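Local coordinates for cyclic di-GMP-binding protein XC_3703 (Xanthomonas campestris pv. campestris, PDB 5B7W), which regulates virulence and biofilm formation as a cyclic di-GMP effector and, without the nucleotide, promotes binding of a LysR-type transcriptional regulator to its target genes, at residues Gly81-Glu84 / Gly89-Gln92; Phe39-Glu42 / Val46-Gln49. All coordinates share one frame; numbering follows the deposited sequence.

Contact 1: residues Gly81-Glu84 / Gly89-Gln92; sequences GDVE and GARQ
Gln92 reaches across to Gly81 and donates a side-chain hydrogen bond to its backbone, NE2 to O at 2.8 Å. The bond is almost straight (174° at the hydrogen), and the acceptor lies in the plane of the amide. An extended chain, with CG anti to the backbone N (chi1 -172°), carries the amide this far. Val83 CG2 rests against the same amide, 3.5 Å from Gln92 CD, while the other methyl, CG1, leans to Ala90 CB at 4.2 Å. Next to this side-chain grip the backbones pair once in regular antiparallel fashion: Glu84 N bonds Arg91 O at 2.7 Å, and Arg91 N returns to Glu84 O at 2.6 Å. Glu84 and Arg91 thus share a sheet face, yet the extended arginine leads its guanidinium away from the neighbouring strand. On the other face, helix 54-70 backs the contact, with Asp54 against Val83 and Val57 against both Ala90 and Gln92. Beyond the pair, Asn86 OD1 accepts a hydrogen bond from Gly89 N near the turn. The whole forms the turn end of a beta hairpin between strands 78-85 and 90-96, the former not continuous along its length, within the RRM-like domain II.

Contact 2: residues Phe39-Glu42 / Val46-Gln49; sequences FELE and VINQ
Phe39-Glu42 and Val46-Gln49 run antiparallel, their axes 4.5 Å apart at closest approach and their directions 156° apart, with the hydrogen-bonded pairs Glu40-Asn48 and Glu42-Val46 alternating with the non-hydrogen-bonded pairs Phe39-Gln49 and Leu41-Ile47. Each hydrogen-bonded pair exchanges two backbone bonds, among them Asn48 N to Glu40 O at 2.8 Å. On the face of Glu40, Glu42, Val46 and Asn48, the amide of Asn48 is drawn between two carboxylates. Its ND2 makes a weak bond to Glu42 OE1 at 2.9 Å, bent to 128° at the hydrogen, and a second weak one to Glu40 OE1 at 3.3 Å. The extended chain of Glu42 crosses diagonally to the asparagine, whereas Glu40 runs alongside it and bends at chi2. The two weak bonds may partly offset the closeness of the carboxylates. Val46 CB lies 4.0 Å from Glu42 CB on the same face. These strands form the first hairpin of the four-stranded RRM-like sheet of domain II, and two helices cover the opposite face, where Thr16 and Val19 of helix 12-26 pack against Leu41 and Ile47 respectively. There Leu41 CD1 lies 3.8 Å from Ile47 CG1. Phe39 and Gln49 extend side by side, ring and amide planes inclined at 49°; Gln49 OE1 sits at the ring edge, 3.4 Å from Phe39 CE2. That buried oxygen has no clear hydrogen-bonding partner in the model, while NE2 of the same amide bonds Thr61 OG1 of helix 54-70. Ile47 CG2 also meets the edge of the ring, 4.3 Å from Phe39 CD2, and Leu26 of helix 12-26 and Met60 and Leu64 of helix 54-70 also pack against the ring.

Both contacts belong to the same four-stranded antiparallel sheet of domain II, in the strand order 38-42, 46-51, 90-96, 78-85. Contact 2 comes first in the chain and joins one outer strand to its inner neighbour; contact 1 follows after helix 54-70 and does the same at the other edge. Their centres lie about 12 Å apart. The inner strands meet directly, with a probable hydrogen bond from Gln92 N to Gln49 O at 2.8 Å, and this pairing joins the two hairpins into one continuous sheet. Helix 54-70 packs against side chains of both contacts. Both lie away from the cyclic di-GMP-binding residues inferred by similarity, such as Lys133 and Arg135.

Contact 1: residues Gly81-Glu84 / Gly89-Gln92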
loop_
_atom_site.group_PDB
_atom_site.type_symbol
_atom_site.label_atom_id
_atom_site.label_comp_id
_atom_site.label_asym_id
_atom_site.label_seq_id
_atom_site.Cartn_x
_atom_site.Cartn_y
_atom_site.Cartn_z
ATOM N N GLY A 81 5.032 -7.298 9.417
ATOM C CA GLY A 81 5.073 -8.522 10.184
ATOM C C GLY A 81 5.803 -8.331 11.499
ATOM O O GLY A 81 6.250 -7.240 11.852
ATOM N N ASP A 82 5.920 -9.427 12.242
ATOM C CA ASP A 82 6.623 -9.385 13.516
ATOM C C ASP A 82 8.115 -9.172 13.299
ATOM O O ASP A 82 8.702 -9.694 12.346
ATOM C CB ASP A 82 6.396 -10.675 14.300
ATOM C CG ASP A 82 5.026 -10.737 14.940
ATOM O OD1 ASP A 82 4.483 -11.854 15.065
ATOM O OD2 ASP A 82 4.497 -9.670 15.320
ATOM N N VAL A 83 8.727 -8.398 14.188
ATOM C CA VAL A 83 10.177 -8.230 14.186
ATOM C C VAL A 83 10.786 -9.487 14.791
ATOM O O VAL A 83 10.615 -9.761 15.982
ATOM C CB VAL A 83 10.606 -6.978 14.956
ATOM C CG1 VAL A 83 12.119 -6.822 14.895
ATOM C CG2 VAL A 83 9.911 -5.747 14.399
ATOM N N GLU A 84 11.490 -10.260 13.972
ATOM C CA GLU A 84 12.113 -11.501 14.406
ATOM C C GLU A 84 13.579 -11.249 14.724
ATOM O O GLU A 84 14.306 -10.666 13.912
ATOM C CB GLU A 84 11.974 -12.582 13.335
ATOM C CG GLU A 84 10.677 -13.367 13.425
ATOM C CD GLU A 84 10.164 -13.807 12.069
ATOM O OE1 GLU A 84 10.955 -13.806 11.102
ATOM O OE2 GLU A 84 8.969 -14.160 11.972
ATOM N N GLY A 89 20.805 -11.073 14.325
ATOM C CA GLY A 89 20.261 -9.733 14.381
ATOM C C GLY A 89 18.747 -9.770 14.314
ATOM O O GLY A 89 18.124 -10.785 14.610
ATOM N N ALA A 90 18.175 -8.635 13.920
ATOM C CA ALA A 90 16.733 -8.469 13.813
ATOM C C ALA A 90 16.322 -8.414 12.347
ATOM O O ALA A 90 17.033 -7.842 11.515
ATOM C CB ALA A 90 16.270 -7.199 14.531
ATOM N N ARG A 91 15.174 -9.014 12.039
ATOM C CA ARG A 91 14.631 -9.016 10.689
ATOM C C ARG A 91 13.125 -8.810 10.754
ATOM O O ARG A 91 12.465 -9.246 11.700
ATOM C CB ARG A 91 14.947 -10.323 9.945
ATOM C CG ARG A 91 16.432 -10.593 9.753
ATOM C CD ARG A 91 16.664 -11.860 8.945
ATOM N NE ARG A 91 18.086 -12.129 8.748
ATOM C CZ ARG A 91 18.806 -11.642 7.742
ATOM N NH1 ARG A 91 18.239 -10.854 6.839
ATOM N NH2 ARG A 91 20.094 -11.941 7.641
ATOM N N GLN A 92 12.587 -8.141 9.736
ATOM C CA GLN A 92 11.154 -7.883 9.675
ATOM C C GLN A 92 10.704 -7.856 8.223
ATOM O O GLN A 92 11.351 -7.228 7.381
ATOM C CB GLN A 92 10.795 -6.560 10.363
ATOM C CG GLN A 92 9.298 -6.327 10.493
ATOM C CD GLN A 92 8.969 -4.977 11.093
ATOM O OE1 GLN A 92 9.753 -4.033 10.995
ATOM N NE2 GLN A 92 7.806 -4.879 11.726
#

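Contact 2: residues Phe39-Glu42 / Val46-Gln49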
loop_
_atom_site.group_PDB
_atom_site.type_symbol
_atom_site.label_atom_id
_atom_site.label_comp_id
_atom_site.label_asym_id
_atom_site.label_seq_id
_atom_site.Cartn_x
_atom_site.Cartn_y
_atom_site.Cartn_z
ATOM N N PHE A 39 17.704 -2.868 3.161
ATOM C CA PHE A 39 16.363 -3.148 2.666
ATOM C C PHE A 39 16.485 -4.002 1.413
ATOM O O PHE A 39 17.295 -3.697 0.531
ATOM C CB PHE A 39 15.598 -1.867 2.322
ATOM C CG PHE A 39 15.517 -0.869 3.441
ATOM C CD1 PHE A 39 16.520 0.067 3.625
ATOM C CD2 PHE A 39 14.415 -0.837 4.279
ATOM C CE1 PHE A 39 16.439 1.001 4.638
ATOM C CE2 PHE A 39 14.328 0.096 5.294
ATOM C CZ PHE A 39 15.342 1.016 5.472
ATOM N N GLU A 40 15.681 -5.058 1.325
ATOM C CA GLU A 40 15.657 -5.912 0.143
ATOM C C GLU A 40 14.228 -6.015 -0.363
ATOM O O GLU A 40 13.348 -6.503 0.354
ATOM C CB GLU A 40 16.215 -7.304 0.441
ATOM C CG GLU A 40 16.270 -8.203 -0.785
ATOM C CD GLU A 40 16.012 -9.659 -0.462
ATOM O OE1 GLU A 40 15.656 -9.959 0.697
ATOM O OE2 GLU A 40 16.157 -10.503 -1.370
ATOM N N LEU A 41 14.001 -5.560 -1.593
ATOM C CA LEU A 41 12.702 -5.710 -2.235
ATOM C C LEU A 41 12.616 -7.093 -2.869
ATOM O O LEU A 41 13.466 -7.462 -3.686
ATOM C CB LEU A 41 12.490 -4.619 -3.282
ATOM C CG LEU A 41 11.149 -4.680 -4.013
ATOM C CD1 LEU A 41 10.003 -4.588 -3.017
ATOM C CD2 LEU A 41 11.054 -3.575 -5.051
ATOM N N GLU A 42 11.591 -7.855 -2.497
ATOM C CA GLU A 42 11.456 -9.252 -2.888
ATOM C C GLU A 42 10.204 -9.422 -3.736
ATOM O O GLU A 42 9.092 -9.157 -3.266
ATOM C CB GLU A 42 11.401 -10.150 -1.651
ATOM C CG GLU A 42 11.143 -11.616 -1.933
ATOM C CD GLU A 42 11.094 -12.439 -0.661
ATOM O OE1 GLU A 42 12.014 -12.297 0.171
ATOM O OE2 GLU A 42 10.134 -13.218 -0.488
ATOM N N VAL A 46 7.462 -7.804 -1.247
ATOM C CA VAL A 46 7.927 -7.899 0.130
ATOM C C VAL A 46 9.201 -7.080 0.276
ATOM O O VAL A 46 10.124 -7.207 -0.536
ATOM C CB VAL A 46 8.169 -9.363 0.543
ATOM C CG1 VAL A 46 8.830 -9.430 1.912
ATOM C CG2 VAL A 46 6.859 -10.135 0.537
ATOM N N ILE A 47 9.246 -6.240 1.307
ATOM C CA ILE A 47 10.442 -5.496 1.677
ATOM C C ILE A 47 10.974 -6.110 2.964
ATOM O O ILE A 47 10.321 -6.043 4.012
ATOM C CB ILE A 47 10.160 -3.998 1.856
ATOM C CG1 ILE A 47 9.652 -3.387 0.550
ATOM C CG2 ILE A 47 11.413 -3.278 2.332
ATOM C CD1 ILE A 47 9.351 -1.908 0.652
ATOM N N ASN A 48 12.157 -6.711 2.889
ATOM C CA ASN A 48 12.786 -7.323 4.051
ATOM C C ASN A 48 13.736 -6.323 4.698
ATOM O O ASN A 48 14.678 -5.847 4.054
ATOM C CB ASN A 48 13.528 -8.600 3.658
ATOM C CG ASN A 48 12.590 -9.765 3.413
ATOM O OD1 ASN A 48 11.744 -10.082 4.251
ATOM N ND2 ASN A 48 12.731 -10.408 2.261
ATOM N N GLN A 49 13.478 -5.996 5.959
ATOM C CA GLN A 49 14.354 -5.144 6.749
ATOM C C GLN A 49 15.193 -6.013 7.673
ATOM O O GLN A 49 14.689 -6.969 8.268
ATOM C CB GLN A 49 13.551 -4.132 7.571
ATOM C CG GLN A 49 12.419 -3.459 6.812
ATOM C CD GLN A 49 11.767 -2.346 7.612
ATOM O OE1 GLN A 49 11.862 -1.171 7.254
ATOM N NE2 GLN A 49 11.107 -2.709 8.705
#